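Local structure of haloacid dehalogenase domain protein hydrolase (Planctomyces limnophilus, 4OVY) at residues Val32-Arg37 against Gln152-Thr157; Glu78-Val83 against Thr100-Ala105. The protein is probably a hydrolase of the haloacid dehalogenase superfamily, perhaps a phosphatase, and carries a calcium ion bound in the crystal. All blocks are in the same frame, centred on the assembly; numbering follows the deposited sequence.

From the N terminus the chain runs through helix 11-24 into the loop 32-37, which leads into strand 38-41, whose C-terminal end reaches the calcium-binding Asp42 and Asp44. It then passes through helix 55-67 to residues 78-83 and, after helix 88-91, to helix 95-106, where contact 2 closes a short loop of 16 intervening residues. Contact 1 closes a far longer one of 114 residues at the start of strand 156-161, and contact 2 is nested inside it. Contact 1 ties together the N-terminal ends of the neighbouring parallel strands 38-41 and 156-161, whereas contact 2 joins helices that come between these strands in the sequence. Their centres lie about 39 Å apart, on opposite sides of the chain's centre.

Contact 1: Val32-Arg37 against Gln152-Thr157; sequences VPVSER and QHEFKT
Arg37 meets His153, Phe155 and Lys156 with both its backbone and its side chain. Its O accepts a hydrogen bond from Lys156 N at 2.8 Å, and the same oxygen receives a CA-H...O contact from Phe155 CA at 3.2 Å. Farther out, NH1 of Arg37 donates to His153 O at 2.9 Å; the carbonyl lies at the guanidinium edge, with an N-H...O angle of 144°. Arg37 CB sits over one face of the Phe155 ring, 4.0 Å from its centroid. The Val34 methyl CG2 lies over a guanidinium face, offset toward the rim, and reaches Glu154 OE2 at 3.7 Å. That carboxylate, its plane nearly perpendicular to the guanidinium, is linked to Arg37 NH1 through a water; a second water joins Val34 O to Glu154 O.

Behind this shell, Val32 O fixes the guanidinium's rotation, accepting from Arg37 NE at 2.8 Å and from NH2 at 3.0 Å, both close to the guanidinium plane. The side chain reaches it extended from CG to NE (chi2 -179°, chi3 -165°). An alanine in place of Arg37 would probably leave the carbonyl of Val32 without its two guanidinium N-H donors, that of His153 without NH1, and the water at Glu154 without one of its partners.

Glu154, at positive phi, is the C-prime residue of the Schellman motif ending helix 141-152, which turns the chain into strand 156-161. Lys156 NZ forms a salt bridge with Glu181 of the second subunit. Phe155 packs on Val23 of helix 11-24, Leu150 of helix 141-152 and Val39 of strand 38-41, where the two parallel strands begin.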
# COMPACT_ATOMS: atom_id res chain seq x y z
N VAL A 32 -14.91 16.27 6.59
CA VAL A 32 -14.46 14.97 6.13
C VAL A 32 -14.15 14.13 7.36
O VAL A 32 -13.35 14.54 8.20
CB VAL A 32 -13.20 15.12 5.27
CG1 VAL A 32 -12.62 13.76 4.89
CG2 VAL A 32 -13.52 15.92 4.02
N PRO A 33 -14.78 12.94 7.47
CA PRO A 33 -14.45 12.02 8.56
C PRO A 33 -12.95 11.77 8.63
O PRO A 33 -12.29 11.73 7.59
CB PRO A 33 -15.20 10.74 8.19
CG PRO A 33 -16.33 11.21 7.34
CD PRO A 33 -15.80 12.38 6.57
N VAL A 34 -12.42 11.60 9.84
CA VAL A 34 -10.99 11.41 10.06
C VAL A 34 -10.40 10.35 9.14
O VAL A 34 -9.36 10.58 8.54
CB VAL A 34 -10.68 11.03 11.53
CG1 VAL A 34 -9.24 10.54 11.69
CG2 VAL A 34 -10.93 12.23 12.44
N SER A 35 -11.06 9.20 9.03
CA SER A 35 -10.58 8.09 8.20
C SER A 35 -10.39 8.45 6.71
O SER A 35 -9.65 7.76 6.01
CB SER A 35 -11.51 6.88 8.32
OG SER A 35 -12.78 7.17 7.76
N GLU A 36 -11.06 9.50 6.24
CA GLU A 36 -10.99 9.91 4.83
C GLU A 36 -9.97 11.03 4.57
O GLU A 36 -9.75 11.41 3.41
CB GLU A 36 -12.37 10.35 4.34
CG GLU A 36 -13.38 9.21 4.20
CD GLU A 36 -14.79 9.70 3.93
OE1 GLU A 36 -14.99 10.65 3.14
OE2 GLU A 36 -15.73 9.12 4.51
N ARG A 37 -9.33 11.54 5.62
CA ARG A 37 -8.39 12.66 5.50
C ARG A 37 -7.03 12.21 4.98
O ARG A 37 -6.05 12.14 5.73
CB ARG A 37 -8.27 13.39 6.83
CG ARG A 37 -9.58 14.00 7.28
CD ARG A 37 -9.44 14.74 8.60
NE ARG A 37 -10.75 15.00 9.17
CZ ARG A 37 -10.98 15.40 10.41
NH1 ARG A 37 -9.98 15.64 11.25
NH2 ARG A 37 -12.24 15.58 10.80
N GLN A 152 -1.49 16.90 12.87
CA GLN A 152 -2.17 17.42 14.07
C GLN A 152 -3.69 17.47 13.90
O GLN A 152 -4.42 17.35 14.88
CB GLN A 152 -1.64 18.80 14.45
CG GLN A 152 -0.24 18.77 15.06
CD GLN A 152 0.44 20.14 15.06
OE1 GLN A 152 -0.20 21.18 14.85
NE2 GLN A 152 1.75 20.14 15.29
N HIS A 153 -4.15 17.63 12.67
CA HIS A 153 -5.58 17.63 12.36
C HIS A 153 -6.07 16.29 11.81
O HIS A 153 -7.11 16.22 11.15
CB HIS A 153 -5.89 18.78 11.40
CG HIS A 153 -5.76 20.12 12.05
ND1 HIS A 153 -4.54 20.72 12.27
CD2 HIS A 153 -6.69 20.95 12.58
CE1 HIS A 153 -4.73 21.88 12.89
NE2 HIS A 153 -6.03 22.04 13.08
N GLU A 154 -5.31 15.23 12.12
CA GLU A 154 -5.68 13.84 11.86
C GLU A 154 -5.72 13.47 10.38
O GLU A 154 -6.44 12.55 9.99
CB GLU A 154 -6.99 13.48 12.59
CG GLU A 154 -6.95 13.78 14.09
CD GLU A 154 -8.09 13.12 14.87
OE1 GLU A 154 -8.03 11.90 15.11
OE2 GLU A 154 -9.04 13.84 15.25
N PHE A 155 -4.94 14.16 9.55
CA PHE A 155 -4.69 13.70 8.17
C PHE A 155 -3.63 12.62 8.19
O PHE A 155 -2.72 12.67 9.02
CB PHE A 155 -4.15 14.82 7.28
CG PHE A 155 -5.18 15.79 6.81
CD1 PHE A 155 -5.75 16.70 7.69
CD2 PHE A 155 -5.57 15.83 5.47
CE1 PHE A 155 -6.70 17.61 7.25
CE2 PHE A 155 -6.51 16.74 5.03
CZ PHE A 155 -7.09 17.62 5.92
N LYS A 156 -3.73 11.67 7.26
CA LYS A 156 -2.65 10.73 6.97
C LYS A 156 -1.89 11.24 5.76
O LYS A 156 -2.46 11.39 4.68
CB LYS A 156 -3.18 9.32 6.66
CG LYS A 156 -3.79 8.62 7.85
CD LYS A 156 -4.35 7.24 7.49
CE LYS A 156 -3.30 6.14 7.55
NZ LYS A 156 -3.93 4.81 7.84
N THR A 157 -0.60 11.49 5.96
CA THR A 157 0.26 12.09 4.95
C THR A 157 1.00 11.00 4.19
O THR A 157 1.75 10.24 4.80
CB THR A 157 1.29 13.04 5.59
OG1 THR A 157 2.03 12.34 6.60
CG2 THR A 157 0.61 14.25 6.22
O HOH W 1 -6.68 10.04 9.01
O HOH W 2 -10.01 16.27 13.95

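Contact 2: Glu78-Val83 against Thr100-Ala105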
# COMPACT_ATOMS: atom_id res chain seq x y z
N GLU A 78 24.29 2.61 -23.26
CA GLU A 78 23.51 3.67 -22.60
C GLU A 78 22.55 3.03 -21.59
O GLU A 78 22.11 1.90 -21.79
CB GLU A 78 22.71 4.49 -23.61
CG GLU A 78 23.55 5.25 -24.63
CD GLU A 78 24.47 6.29 -24.02
OE1 GLU A 78 24.31 6.63 -22.82
OE2 GLU A 78 25.37 6.78 -24.74
N PRO A 79 22.21 3.75 -20.52
CA PRO A 79 22.64 5.10 -20.14
C PRO A 79 23.96 5.14 -19.36
O PRO A 79 24.37 6.20 -18.90
CB PRO A 79 21.50 5.57 -19.24
CG PRO A 79 21.06 4.32 -18.56
CD PRO A 79 21.25 3.20 -19.54
N PHE A 80 24.62 4.00 -19.22
CA PHE A 80 25.84 3.91 -18.42
C PHE A 80 26.95 4.78 -18.98
O PHE A 80 27.68 5.41 -18.22
CB PHE A 80 26.30 2.45 -18.31
CG PHE A 80 25.22 1.54 -17.80
CD1 PHE A 80 24.95 1.45 -16.45
CD2 PHE A 80 24.45 0.79 -18.69
CE1 PHE A 80 23.94 0.63 -15.98
CE2 PHE A 80 23.44 -0.03 -18.23
CZ PHE A 80 23.19 -0.12 -16.87
N ARG A 81 27.06 4.82 -20.30
CA ARG A 81 28.02 5.70 -20.99
C ARG A 81 27.82 7.15 -20.54
O ARG A 81 28.78 7.82 -20.13
CB ARG A 81 27.84 5.56 -22.51
CG ARG A 81 28.91 6.22 -23.38
CD ARG A 81 28.79 7.74 -23.47
NE ARG A 81 27.42 8.18 -23.75
CZ ARG A 81 26.99 9.44 -23.64
NH1 ARG A 81 25.73 9.72 -23.91
NH2 ARG A 81 27.82 10.42 -23.28
N ALA A 82 26.58 7.63 -20.61
CA ALA A 82 26.25 8.99 -20.17
C ALA A 82 26.64 9.22 -18.71
O ALA A 82 27.17 10.28 -18.36
CB ALA A 82 24.77 9.27 -20.36
N VAL A 83 26.40 8.22 -17.87
CA VAL A 83 26.73 8.32 -16.44
C VAL A 83 28.24 8.46 -16.26
O VAL A 83 28.72 9.35 -15.55
CB VAL A 83 26.22 7.11 -15.64
CG1 VAL A 83 26.67 7.19 -14.19
CG2 VAL A 83 24.70 7.00 -15.72
N THR A 100 14.36 4.22 -12.56
CA THR A 100 14.11 2.95 -11.91
C THR A 100 14.75 1.79 -12.69
O THR A 100 15.29 0.88 -12.09
CB THR A 100 12.61 2.74 -11.59
OG1 THR A 100 12.25 3.58 -10.49
CG2 THR A 100 12.30 1.31 -11.19
N GLU A 101 14.74 1.85 -14.03
CA GLU A 101 15.44 0.84 -14.83
C GLU A 101 16.95 0.81 -14.55
O GLU A 101 17.56 -0.25 -14.49
CB GLU A 101 15.19 1.03 -16.32
CG GLU A 101 13.78 0.65 -16.73
CD GLU A 101 13.46 0.96 -18.19
OE1 GLU A 101 14.00 1.94 -18.74
OE2 GLU A 101 12.66 0.22 -18.77
N LEU A 102 17.55 1.99 -14.39
CA LEU A 102 18.98 2.09 -14.10
C LEU A 102 19.28 1.49 -12.73
O LEU A 102 20.25 0.75 -12.56
CB LEU A 102 19.43 3.55 -14.18
CG LEU A 102 20.88 3.87 -13.83
CD1 LEU A 102 21.84 3.09 -14.72
CD2 LEU A 102 21.14 5.37 -13.96
N THR A 103 18.43 1.81 -11.75
CA THR A 103 18.58 1.27 -10.40
C THR A 103 18.34 -0.24 -10.39
O THR A 103 19.06 -0.99 -9.73
CB THR A 103 17.63 1.99 -9.42
OG1 THR A 103 17.83 3.41 -9.51
CG2 THR A 103 17.88 1.53 -8.00
N MSE A 104 17.32 -0.68 -11.15
CA MSE A 104 16.98 -2.09 -11.31
C MSE A 104 18.15 -2.88 -11.84
O MSE A 104 18.48 -3.93 -11.31
CB MSE A 104 15.80 -2.20 -12.28
CG MSE A 104 15.40 -3.62 -12.66
SE MSE A 104 14.27 -3.57 -14.28
CE MSE A 104 15.66 -3.17 -15.63
N ALA A 105 18.78 -2.37 -12.90
CA ALA A 105 19.86 -3.10 -13.57
C ALA A 105 21.12 -3.23 -12.72
O ALA A 105 21.94 -4.11 -12.97
CB ALA A 105 20.19 -2.45 -14.91
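Leu102 and Phe80 form the centre of an apolar contact between two helices, with no hydrogen bond from one segment to the other. CD1 of Leu102 lies 3.5 Å from CE1 of Phe80, approaching the ring obliquely and also touching CD1 and CZ of Phe80. The two side chains run past each other in opposite directions. Leu102 extends its CG anti to the backbone N (chi1 177°), and its two methyls divide the work: CD1 also meets Pro79 CG at 4.1 Å, while CD2 faces Val83 CG2 at 4.3 Å. Ala105, one turn further along its helix, places CB at the edge of the Phe80 ring, 4.3 Å from CZ. One leucine thus touches Pro79, Phe80 and Val83, at and along helix 80-84.

Polar interactions lie within 78-83 itself. A cis peptide bond precedes Pro79, which occupies the N-cap position, and Pro79 O accepts from Val83 N. Glu78 OE2 receives Arg81 NE at 2.7 Å through its syn lone pair, in the guanidinium plane, and forms a salt bridge; Ala82 N makes a weak bond to OE1. Arg81 NH2 has further salt bridges, to Glu85 and Asp87, so its positive charge is probably balanced by more than one carboxylate.

Neighbouring apolar groups continue the packing. The Phe80 ring stacks with Trp74, and Pro79 touches Leu94. Helix 55-67 contributes Val64, which both Val83 and Leu102 touch, together with Leu61 against Val83 and Ala60 against Leu102. Far from the calcium site, this is helix-to-helix packing in the helical insertion between the first two parallel strands of the core, consistent with a cap domain as in many haloacid dehalogenase-family enzymes.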